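Local coordinates for uncharacterized lipoprotein YjhA (PDB 3CFU) that is of unknown function but is probably anchored to the cell membrane as a lipoprotein, this fragment comprising its DUF4352 domain, at residues A[8-11]-A[12-15]. Sequence-based numbering, arbitrary orientation.
Sequences FKAG and HTNF
Phe8 and Phe15 pair across the strands of an antiparallel beta hairpin: Phe15 N lies 2.9 Å from Phe8 O in a nearly straight bond, and Phe8 N returns a longer one to Phe15 O. A second hydrogen-bonded pair, Ala10 with Thr13, closes a type II' turn. Its Ala10 N to Thr13 O bond measures 2.9 Å and is almost linear (174°). Ala10 O accepts twice: Thr13 OG1 donates in the carbonyl plane at 2.8 Å, whereas Thr13 N comes from well above that plane at 3.3 Å. Thr13 OG1 also bonds Tyr124 OH, linking the turn to strand 121-124. Gly11 supplies the turn's positive-phi corner, and the Lys9 chain, extended as far as CE and bent only at its last torsion, brings NZ to a lone pair of Gly11 O.

Among apolar contacts, Phe8 CZ meets Phe15 CD2 at 3.6 Å near the plane of the Phe15 ring, the two rings standing oblique with planes at 77°. Separately, Phe8 chi1 of 56°, with CG flanked by both backbone branches, carries CD1 to 3.4 Å from the carbonyl Phe15 O. An alanine at Phe8 is likely to cost Phe15 CD2 its aromatic neighbour and to end the stack with His2. On the other face, Asn14 ND2 rests 3.6 Å from Lys9 CA. Backbone bonds thus fix the register, while Phe8 and Phe15 add an aromatic contact on the face shared with Ala10 and Thr13, whose hydroxyl is taken up by Ala10 O and Tyr124 OH.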
loop_
_atom_site.group_PDB
_atom_site.type_symbol
_atom_site.label_atom_id
_atom_site.label_comp_id
_atom_site.label_asym_id
_atom_site.label_seq_id
_atom_site.Cartn_x
_atom_site.Cartn_y
_atom_site.Cartn_z
ATOM N N PHE A 8 -7.782 9.937 5.667
ATOM C CA PHE A 8 -7.085 11.174 6.006
ATOM C C PHE A 8 -6.447 11.812 4.770
ATOM O O PHE A 8 -6.239 11.141 3.769
ATOM C CB PHE A 8 -6.013 10.922 7.096
ATOM C CG PHE A 8 -4.999 9.858 6.741
ATOM C CD1 PHE A 8 -5.292 8.508 6.903
ATOM C CD2 PHE A 8 -3.754 10.212 6.243
ATOM C CE1 PHE A 8 -4.358 7.522 6.573
ATOM C CE2 PHE A 8 -2.816 9.242 5.910
ATOM C CZ PHE A 8 -3.117 7.893 6.075
ATOM N N LYS A 9 -6.157 13.108 4.836
ATOM C CA LYS A 9 -5.530 13.814 3.719
ATOM C C LYS A 9 -4.017 13.587 3.720
ATOM O O LYS A 9 -3.343 13.813 4.729
ATOM C CB LYS A 9 -5.812 15.318 3.803
ATOM C CG LYS A 9 -5.419 16.108 2.556
ATOM C CD LYS A 9 -5.747 17.584 2.736
ATOM C CE LYS A 9 -4.902 18.459 1.832
ATOM N NZ LYS A 9 -3.462 18.143 2.017
ATOM N N ALA A 10 -3.493 13.149 2.579
ATOM C CA ALA A 10 -2.064 12.883 2.429
ATOM C C ALA A 10 -1.652 13.353 1.033
ATOM O O ALA A 10 -1.867 12.662 0.037
ATOM C CB ALA A 10 -1.806 11.395 2.601
ATOM N N GLY A 11 -1.067 14.542 0.974
ATOM C CA GLY A 11 -0.673 15.097 -0.304
ATOM C C GLY A 11 -1.920 15.522 -1.060
ATOM O O GLY A 11 -2.805 16.180 -0.496
ATOM N N HIS A 12 -1.989 15.133 -2.334
ATOM C CA HIS A 12 -3.124 15.448 -3.201
ATOM C C HIS A 12 -4.128 14.307 -3.253
ATOM O O HIS A 12 -4.922 14.206 -4.190
ATOM C CB HIS A 12 -2.634 15.769 -4.611
ATOM C CG HIS A 12 -1.893 17.063 -4.698
ATOM N ND1 HIS A 12 -2.531 18.285 -4.670
ATOM C CD2 HIS A 12 -0.567 17.330 -4.759
ATOM C CE1 HIS A 12 -1.630 19.250 -4.708
ATOM N NE2 HIS A 12 -0.430 18.698 -4.761
ATOM N N THR A 13 -4.097 13.458 -2.235
ATOM C CA THR A 13 -5.004 12.321 -2.159
ATOM C C THR A 13 -5.617 12.187 -0.763
ATOM O O THR A 13 -5.113 12.769 0.189
ATOM C CB THR A 13 -4.252 10.975 -2.400
ATOM O OG1 THR A 13 -3.314 10.759 -1.335
ATOM C CG2 THR A 13 -3.498 10.990 -3.719
ATOM N N ASN A 14 -6.731 11.453 -0.662
ATOM C CA ASN A 14 -7.311 11.128 0.647
ATOM C C ASN A 14 -6.954 9.654 0.599
ATOM O O ASN A 14 -7.188 9.000 -0.414
ATOM C CB ASN A 14 -8.833 11.237 0.718
ATOM C CG ASN A 14 -9.319 12.646 0.978
ATOM O OD1 ASN A 14 -10.444 12.985 0.616
ATOM N ND2 ASN A 14 -8.491 13.467 1.615
ATOM N N PHE A 15 -6.408 9.128 1.677
ATOM C CA PHE A 15 -5.975 7.745 1.699
ATOM C C PHE A 15 -6.551 6.940 2.846
ATOM O O PHE A 15 -6.714 7.448 3.956
ATOM C CB PHE A 15 -4.450 7.708 1.799
ATOM C CG PHE A 15 -3.888 6.334 1.931
ATOM C CD1 PHE A 15 -3.758 5.521 0.819
ATOM C CD2 PHE A 15 -3.522 5.839 3.175
ATOM C CE1 PHE A 15 -3.273 4.241 0.935
ATOM C CE2 PHE A 15 -3.032 4.560 3.303
ATOM C CZ PHE A 15 -2.911 3.753 2.177
#